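Local coordinates for tail spike protein gp49 (Pseudomonas phage LKA1, PDB 4RU4), which forms the trimeric tailspike of the phage and acts as a lyase that probably degrades the O-specific polysaccharide of its Pseudomonas host during entry, at residues I256-I261 and A283-V288; H293-G298 and R314-R319. All blocks are in the same frame, centred on the assembly; numbering follows the deposited sequence.

How the interactions relate
Both contacts lie in the pectin lyase-like part of the chain, a right-handed parallel beta-helix, with centres about 9 Å apart. Interaction 1 stacks one coil on the next, 256-261 against 283-288; interaction 2 follows along the chain and packs side chains inside the helix, where 293-298 meets 314-319. Segment 283-288, the second half of interaction 1, also borders interaction 2: Ala283 O and Val288 O each probably accept a backbone hydrogen bond at 2.9 Å, from Arg314 N and Arg319 N respectively, and Val288 touches Ala294 and Leu318. Outward-facing side chains of both contacts reach a second subunit. The calcium site at Gly368 and Asp394 lies away from both.

Interaction 1. Residues I256-I261 and A283-V288; sequences ITNSNI and ADNCKV. With EDO (1,2-ethanediol), chain T; EDO (1,2-ethanediol), chain S.
Ile256-Thr257 pairs with Ala283-Asp284 and Asn260-Ile261 with Lys287-Val288, all parallel and residue for residue, through the backbone bonds Asp284 N to Ile256 O, Asn258 N to Asp284 O, Lys287 N to Ser259 O and Ile261 N to Lys287 O. Between the paired strands both segments bend at an asparagine in the left-handed helical conformation. Here Asn285 ND2 donates to Asn258 OD1 at 3.0 Å, a nearly straight bond (165°) that lies in the amide plane of the donor and meets a lone pair of the acceptor, although the two amides are turned 80° apart. Asn258 ND2 is bonded to Asp234, which fixes the orientation of that amide.

On the inner side of the bend, Cys286 SG lies anti to its carbonyl carbon (chi1 -68°), 4.0 Å from Ile256 CG1 and 3.7 Å from Ser259 N, which gives it a weak hydrogen bond. Ile256 CG2 rests on Ala283 CB at 3.7 Å. Ser259 OG donates to Thr257 O at 2.7 Å from above the carbonyl plane.

On the outer face Lys287 CB passes 3.7 Å from Asn260 OD1. Lys287 NZ salt-bridges Glu172 of the second subunit and bonds both hydroxyls of an ethanediol, probably from the crystallisation liquor, while Asn260 ND2 bonds Asp253 of that subunit. The stacked asparagines are characteristic of parallel beta-helices: one amide-amide bond bridges the bend, apolar groups and sulfur line the inside, and Lys287 and Asn260 face the second subunit.

Interaction 2. Residues H293-G298 and R314-R319; sequences HAIATG and RNCTLR
Leu318 overlaps Ile295 with its branched end: the CD2 methyl lies 3.7 Å from Ile295 CD1 and 3.8 Å from Ile295 CG1, with the CD1 methyl of Leu318 a little farther from both. The two side chains cross at about a right angle, and the isoleucine's outer carbons meet the leucine's fork. In Ile295 a chi2 of -176° sets CD1 anti to CA and extends it to Leu318 CD2. The same methyl comes within 4.3 Å of Cys316 SG, two residues before Leu318 and on the same inward side of the chain.

Next to this pair, Ala294 points its CB at the opposite backbone. The methyl sits 3.7 Å from Leu318 CB and 3.6 Å from Arg319 O, a van der Waals contact with carbon and carbonyl together. The CA atoms of Ala294 and Leu318, 5.8 Å apart, are the nearest across the segments, too far for paired strands. The chain turns a corner at Ala294 and Ile295 into strand 296-298, which pairs with strand 271-276 and lies on another face of the beta-helix from strand 317-320, the neighbour of strand 287-290.

Tyr340 packs on both Ile295 and Leu318, and Val288, on the strand leading into the corner, touches both Ala294 and Leu318. Arg319 turns its side chain the other way; it salt-bridges Asp280 of the second subunit and hydrogen-bonds Ser185 of the same subunit. The side chains that meet are apolar and buried, and one carbonyl oxygen, Arg319 O, touches the alanine methyl. Aliphatic carbons and one sulfur thus join the corner at Ala294-Ile295 to strand 317-320 of the next coil inside the beta-helix, while the alternation at Leu318 and Arg319 sends hydrocarbon inward and a guanidinium outward to the neighbouring subunit.

Interaction 1. Residues I256-I261 and A283-V288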
ATOM      1  N   ILE B 256      -0.244 -16.004 -10.217  1.00  7.18           N
ATOM      2  CA  ILE B 256      -1.617 -16.099 -10.703  1.00  7.08           C
ATOM      3  C   ILE B 256      -2.245 -14.716 -10.614  1.00  8.86           C
ATOM      4  O   ILE B 256      -2.198 -14.076  -9.553  1.00  8.40           O
ATOM      5  CB  ILE B 256      -2.464 -17.117  -9.957  1.00  7.52           C
ATOM      6  CG1 ILE B 256      -3.922 -17.071 -10.468  1.00  5.24           C
ATOM      7  CG2 ILE B 256      -2.444 -16.889  -8.420  1.00  8.32           C
ATOM      8  CD1 ILE B 256      -4.695 -18.354 -10.145  1.00  5.37           C
ATOM      9  N   THR B 257      -2.821 -14.251 -11.721  1.00  4.99           N
ATOM     10  CA  THR B 257      -3.312 -12.861 -11.793  1.00  4.88           C
ATOM     11  C   THR B 257      -4.723 -12.801 -12.403  1.00  8.16           C
ATOM     12  O   THR B 257      -5.084 -13.635 -13.249  1.00  6.46           O
ATOM     13  CB  THR B 257      -2.377 -11.994 -12.664  1.00  9.80           C
ATOM     14  OG1 THR B 257      -2.135 -12.675 -13.915  1.00 10.25           O
ATOM     15  CG2 THR B 257      -1.030 -11.764 -11.946  1.00  6.52           C
ATOM     16  N   ASN B 258      -5.509 -11.803 -11.997  1.00  5.45           N
ATOM     17  CA  ASN B 258      -6.782 -11.519 -12.696  1.00  8.26           C
ATOM     18  C   ASN B 258      -7.741 -12.727 -12.810  1.00  9.70           C
ATOM     19  O   ASN B 258      -8.479 -12.874 -13.802  1.00  9.54           O
ATOM     20  CB  ASN B 258      -6.462 -10.965 -14.082  1.00 12.77           C
ATOM     21  CG  ASN B 258      -5.341  -9.916 -14.043  1.00 19.75           C
ATOM     22  OD1 ASN B 258      -5.391  -8.993 -13.232  1.00 24.17           O
ATOM     23  ND2 ASN B 258      -4.313 -10.077 -14.899  1.00 17.66           N
ATOM     24  N   SER B 259      -7.747 -13.581 -11.788  1.00  5.86           N
ATOM     25  CA  SER B 259      -8.464 -14.854 -11.863  1.00  5.10           C
ATOM     26  C   SER B 259      -9.558 -14.965 -10.804  1.00  8.57           C
ATOM     27  O   SER B 259      -9.476 -14.330  -9.756  1.00  9.18           O
ATOM     28  CB  SER B 259      -7.471 -16.031 -11.761  1.00  5.18           C
ATOM     29  OG  SER B 259      -6.538 -15.924 -12.826  1.00  5.97           O
ATOM     30  N   ASN B 260     -10.570 -15.771 -11.084  1.00  7.91           N
ATOM     31  CA  ASN B 260     -11.653 -16.007 -10.133  1.00  5.55           C
ATOM     32  C   ASN B 260     -11.643 -17.482  -9.783  1.00  6.28           C
ATOM     33  O   ASN B 260     -11.909 -18.320 -10.625  1.00  5.57           O
ATOM     34  CB  ASN B 260     -13.020 -15.602 -10.702  1.00  7.54           C
ATOM     35  CG  ASN B 260     -13.250 -14.083 -10.634  1.00 12.16           C
ATOM     36  OD1 ASN B 260     -12.297 -13.310 -10.678  1.00 14.48           O
ATOM     37  ND2 ASN B 260     -14.505 -13.665 -10.493  1.00  9.28           N
ATOM     38  N   ILE B 261     -11.347 -17.775  -8.526  1.00  5.43           N
ATOM     39  CA  ILE B 261     -11.184 -19.141  -8.075  1.00  6.78           C
ATOM     40  C   ILE B 261     -12.188 -19.414  -6.962  1.00  8.25           C
ATOM     41  O   ILE B 261     -12.272 -18.651  -5.981  1.00  8.43           O
ATOM     42  CB  ILE B 261      -9.777 -19.380  -7.491  1.00  7.08           C
ATOM     43  CG1 ILE B 261      -8.670 -18.846  -8.432  1.00  5.48           C
ATOM     44  CG2 ILE B 261      -9.605 -20.886  -7.184  1.00  5.71           C
ATOM     45  CD1 ILE B 261      -8.723 -19.447  -9.856  1.00  7.29           C
ATOM     46  N   ALA B 283      -0.097 -13.916  -5.785  1.00  5.03           N
ATOM     47  CA  ALA B 283      -1.423 -13.764  -6.402  1.00  5.00           C
ATOM     48  C   ALA B 283      -1.781 -12.292  -6.459  1.00  7.43           C
ATOM     49  O   ALA B 283      -1.541 -11.552  -5.515  1.00  6.89           O
ATOM     50  CB  ALA B 283      -2.478 -14.511  -5.581  1.00  6.73           C
ATOM     51  N   ASP B 284      -2.403 -11.866  -7.558  1.00  6.22           N
ATOM     52  CA  ASP B 284      -2.632 -10.458  -7.765  1.00  6.49           C
ATOM     53  C   ASP B 284      -3.960 -10.275  -8.480  1.00  9.67           C
ATOM     54  O   ASP B 284      -4.219 -10.913  -9.528  1.00  7.14           O
ATOM     55  CB  ASP B 284      -1.509  -9.829  -8.604  1.00 10.95           C
ATOM     56  CG  ASP B 284      -1.487  -8.312  -8.508  1.00 22.07           C
ATOM     57  OD1 ASP B 284      -2.547  -7.682  -8.601  1.00 19.57           O
ATOM     58  OD2 ASP B 284      -0.394  -7.730  -8.315  1.00 35.57           O
ATOM     59  N   ASN B 285      -4.773  -9.402  -7.898  1.00  7.67           N
ATOM     60  CA  ASN B 285      -6.048  -9.026  -8.497  1.00  7.94           C
ATOM     61  C   ASN B 285      -6.962 -10.229  -8.705  1.00  8.48           C
ATOM     62  O   ASN B 285      -7.600 -10.347  -9.752  1.00 11.46           O
ATOM     63  CB  ASN B 285      -5.828  -8.327  -9.829  1.00  9.88           C
ATOM     64  CG  ASN B 285      -7.021  -7.495 -10.230  1.00 17.51           C
ATOM     65  OD1 ASN B 285      -7.763  -7.013  -9.367  1.00 17.84           O
ATOM     66  ND2 ASN B 285      -7.237  -7.341 -11.527  1.00 22.50           N
ATOM     67  N   CYS B 286      -7.019 -11.121  -7.716  1.00  8.90           N
ATOM     68  CA  CYS B 286      -7.885 -12.294  -7.794  1.00  8.52           C
ATOM     69  C   CYS B 286      -9.077 -12.200  -6.850  1.00 11.23           C
ATOM     70  O   CYS B 286      -8.949 -11.653  -5.738  1.00  5.74           O
ATOM     71  CB  CYS B 286      -7.103 -13.563  -7.447  1.00  6.62           C
ATOM     72  SG  CYS B 286      -5.832 -14.000  -8.671  1.00  7.73           S
ATOM     73  N   LYS B 287     -10.213 -12.757  -7.281  1.00  9.12           N
ATOM     74  CA  LYS B 287     -11.389 -12.912  -6.407  1.00  5.03           C
ATOM     75  C   LYS B 287     -11.479 -14.382  -6.057  1.00  8.94           C
ATOM     76  O   LYS B 287     -11.517 -15.238  -6.957  1.00 10.71           O
ATOM     77  CB  LYS B 287     -12.678 -12.427  -7.113  1.00  5.03           C
ATOM     78  CG  LYS B 287     -13.965 -12.572  -6.263  1.00  5.43           C
ATOM     79  CD  LYS B 287     -15.141 -11.736  -6.846  1.00  5.06           C
ATOM     80  CE  LYS B 287     -16.460 -12.029  -6.078  1.00  9.29           C
ATOM     81  NZ  LYS B 287     -17.001 -13.364  -6.490  1.00  7.35           N
ATOM     82  N   VAL B 288     -11.441 -14.700  -4.758  1.00  5.19           N
ATOM     83  CA  VAL B 288     -11.280 -16.080  -4.347  1.00  6.49           C
ATOM     84  C   VAL B 288     -12.254 -16.458  -3.219  1.00  5.37           C
ATOM     85  O   VAL B 288     -12.462 -15.682  -2.259  1.00  8.85           O
ATOM     86  CB  VAL B 288      -9.816 -16.357  -3.897  1.00  7.39           C
ATOM     87  CG1 VAL B 288      -9.606 -17.845  -3.639  1.00  6.84           C
ATOM     88  CG2 VAL B 288      -8.796 -15.830  -4.934  1.00  5.23           C
TER
HETATM   89  C1  EDO T 802     -14.667 -16.225  -6.956  1.00 14.48           C
HETATM   90  O1  EDO T 802     -15.528 -15.442  -7.799  1.00 18.32           O
HETATM   91  C2  EDO T 802     -15.477 -16.766  -5.790  1.00 11.84           C
HETATM   92  O2  EDO T 802     -16.011 -15.724  -4.961  1.00 11.53           O
HETATM   93  C1  EDO S 801     -11.558 -14.226 -14.058  1.00 25.29           C
HETATM   94  O1  EDO S 801     -11.263 -12.863 -13.748  1.00 23.07           O
HETATM   95  C2  EDO S 801     -12.417 -14.289 -15.304  1.00 31.01           C
HETATM   96  O2  EDO S 801     -11.847 -13.419 -16.270  1.00 31.53           O
HETATM   97  O   HOH W   1      -2.697  -8.333 -11.792  1.00 22.31           O
HETATM   98  O   HOH W   2     -10.209 -11.311 -10.725  1.00  7.51           O

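Interaction 2. Residues H293-G298 and R314-R319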
ATOM      1  N   HIS B 293      -9.655 -22.055   3.443  1.00  6.00           N
ATOM      2  CA  HIS B 293      -8.696 -20.979   3.233  1.00  6.83           C
ATOM      3  C   HIS B 293      -8.729 -20.528   1.791  1.00  7.97           C
ATOM      4  O   HIS B 293      -8.379 -21.293   0.917  1.00  8.03           O
ATOM      5  CB  HIS B 293      -7.290 -21.461   3.521  1.00  6.60           C
ATOM      6  CG  HIS B 293      -7.115 -22.019   4.895  1.00 10.44           C
ATOM      7  ND1 HIS B 293      -7.733 -21.475   6.005  1.00 10.31           N
ATOM      8  CD2 HIS B 293      -6.403 -23.084   5.336  1.00  8.79           C
ATOM      9  CE1 HIS B 293      -7.378 -22.163   7.076  1.00 10.27           C
ATOM     10  NE2 HIS B 293      -6.588 -23.155   6.693  1.00 11.01           N
ATOM     11  N   ALA B 294      -9.145 -19.296   1.546  1.00  5.65           N
ATOM     12  CA  ALA B 294      -9.223 -18.801   0.170  1.00  7.78           C
ATOM     13  C   ALA B 294      -7.845 -18.858  -0.480  1.00  6.85           C
ATOM     14  O   ALA B 294      -7.689 -19.325  -1.602  1.00  7.08           O
ATOM     15  CB  ALA B 294      -9.772 -17.358   0.143  1.00  8.07           C
ATOM     16  N   ILE B 295      -6.854 -18.309   0.203  1.00  6.50           N
ATOM     17  CA  ILE B 295      -5.471 -18.457  -0.221  1.00  7.52           C
ATOM     18  C   ILE B 295      -4.723 -19.035   0.968  1.00  8.63           C
ATOM     19  O   ILE B 295      -5.010 -18.689   2.136  1.00  5.78           O
ATOM     20  CB  ILE B 295      -4.853 -17.115  -0.687  1.00  8.04           C
ATOM     21  CG1 ILE B 295      -5.629 -16.563  -1.898  1.00  6.75           C
ATOM     22  CG2 ILE B 295      -3.355 -17.272  -0.993  1.00  6.13           C
ATOM     23  CD1 ILE B 295      -5.009 -15.261  -2.493  1.00  5.17           C
ATOM     24  N   ALA B 296      -3.782 -19.935   0.686  1.00  5.68           N
ATOM     25  CA  ALA B 296      -3.002 -20.564   1.738  1.00  7.62           C
ATOM     26  C   ALA B 296      -1.579 -20.745   1.262  1.00  7.34           C
ATOM     27  O   ALA B 296      -1.301 -20.631   0.067  1.00  6.54           O
ATOM     28  CB  ALA B 296      -3.594 -21.906   2.094  1.00  6.89           C
ATOM     29  N   THR B 297      -0.674 -21.014   2.198  1.00  7.47           N
ATOM     30  CA  THR B 297       0.648 -21.479   1.844  1.00  7.47           C
ATOM     31  C   THR B 297       0.948 -22.684   2.736  1.00 10.57           C
ATOM     32  O   THR B 297       0.381 -22.814   3.829  1.00 11.59           O
ATOM     33  CB  THR B 297       1.732 -20.359   2.037  1.00  9.13           C
ATOM     34  OG1 THR B 297       1.862 -20.044   3.433  1.00  7.67           O
ATOM     35  CG2 THR B 297       1.342 -19.085   1.270  1.00 10.23           C
ATOM     36  N   GLY B 298       1.842 -23.569   2.303  1.00  7.04           N
ATOM     37  CA  GLY B 298       2.179 -24.701   3.149  1.00  9.63           C
ATOM     38  C   GLY B 298       3.111 -25.565   2.359  1.00 11.29           C
ATOM     39  O   GLY B 298       4.193 -25.112   1.998  1.00  7.18           O
ATOM     40  N   ARG B 314      -1.646  -9.791  -3.255  1.00  7.44           N
ATOM     41  CA  ARG B 314      -1.919  -8.365  -3.389  1.00  4.65           C
ATOM     42  C   ARG B 314      -3.209  -8.119  -4.129  1.00  4.62           C
ATOM     43  O   ARG B 314      -3.500  -8.819  -5.105  1.00  7.62           O
ATOM     44  CB  ARG B 314      -0.789  -7.695  -4.166  1.00  8.37           C
ATOM     45  CG  ARG B 314       0.565  -7.769  -3.436  1.00 11.35           C
ATOM     46  CD  ARG B 314       1.635  -6.942  -4.120  1.00 15.96           C
ATOM     47  NE  ARG B 314       2.822  -6.830  -3.277  1.00 18.09           N
ATOM     48  CZ  ARG B 314       4.028  -7.265  -3.614  1.00 20.11           C
ATOM     49  NH1 ARG B 314       4.227  -7.844  -4.784  1.00 14.66           N
ATOM     50  NH2 ARG B 314       5.040  -7.107  -2.770  1.00 26.24           N
ATOM     51  N   ASN B 315      -3.961  -7.118  -3.681  1.00  4.57           N
ATOM     52  CA  ASN B 315      -5.103  -6.615  -4.467  1.00  4.99           C
ATOM     53  C   ASN B 315      -6.191  -7.681  -4.718  1.00  7.72           C
ATOM     54  O   ASN B 315      -6.827  -7.686  -5.777  1.00  8.07           O
ATOM     55  CB  ASN B 315      -4.622  -6.008  -5.798  1.00  7.50           C
ATOM     56  CG  ASN B 315      -3.436  -5.022  -5.622  1.00 23.94           C
ATOM     57  OD1 ASN B 315      -3.371  -4.286  -4.653  1.00 22.43           O
ATOM     58  ND2 ASN B 315      -2.502  -5.028  -6.573  1.00 24.76           N
ATOM     59  N   CYS B 316      -6.404  -8.567  -3.743  1.00  8.29           N
ATOM     60  CA  CYS B 316      -7.423  -9.623  -3.845  1.00  7.82           C
ATOM     61  C   CYS B 316      -8.598  -9.401  -2.907  1.00  7.93           C
ATOM     62  O   CYS B 316      -8.473  -8.707  -1.894  1.00  8.64           O
ATOM     63  CB  CYS B 316      -6.819 -10.992  -3.505  1.00 10.56           C
ATOM     64  SG  CYS B 316      -5.493 -11.546  -4.625  1.00 11.22           S
ATOM     65  N   THR B 317      -9.735  -9.998  -3.239  1.00  4.81           N
ATOM     66  CA  THR B 317     -10.860 -10.128  -2.303  1.00  5.24           C
ATOM     67  C   THR B 317     -11.023 -11.617  -2.006  1.00  6.63           C
ATOM     68  O   THR B 317     -11.121 -12.445  -2.939  1.00  7.09           O
ATOM     69  CB  THR B 317     -12.193  -9.555  -2.879  1.00  8.16           C
ATOM     70  OG1 THR B 317     -12.092  -8.133  -2.951  1.00  9.49           O
ATOM     71  CG2 THR B 317     -13.385  -9.886  -1.958  1.00  8.60           C
ATOM     72  N   LEU B 318     -11.020 -11.959  -0.725  1.00  5.00           N
ATOM     73  CA  LEU B 318     -11.035 -13.342  -0.285  1.00  7.20           C
ATOM     74  C   LEU B 318     -12.247 -13.567   0.627  1.00  5.16           C
ATOM     75  O   LEU B 318     -12.554 -12.716   1.484  1.00  9.13           O
ATOM     76  CB  LEU B 318      -9.739 -13.684   0.491  1.00  6.56           C
ATOM     77  CG  LEU B 318      -8.403 -13.255  -0.159  1.00 10.71           C
ATOM     78  CD1 LEU B 318      -7.234 -13.752   0.731  1.00 15.66           C
ATOM     79  CD2 LEU B 318      -8.271 -13.833  -1.539  1.00 14.56           C
ATOM     80  N   ARG B 319     -12.912 -14.697   0.439  1.00  5.27           N
ATOM     81  CA  ARG B 319     -14.029 -15.145   1.288  1.00  5.35           C
ATOM     82  C   ARG B 319     -13.889 -16.626   1.610  1.00  7.65           C
ATOM     83  O   ARG B 319     -13.336 -17.398   0.811  1.00  7.63           O
ATOM     84  CB  ARG B 319     -15.373 -14.921   0.588  1.00  5.36           C
ATOM     85  CG  ARG B 319     -15.733 -13.447   0.339  1.00  5.25           C
ATOM     86  CD  ARG B 319     -17.046 -13.347  -0.507  1.00  8.90           C
ATOM     87  NE  ARG B 319     -17.544 -11.966  -0.583  1.00  6.99           N
ATOM     88  CZ  ARG B 319     -17.196 -11.084  -1.519  1.00  6.80           C
ATOM     89  NH1 ARG B 319     -16.322 -11.407  -2.475  1.00  5.88           N
ATOM     90  NH2 ARG B 319     -17.710  -9.854  -1.492  1.00  5.61           N
TER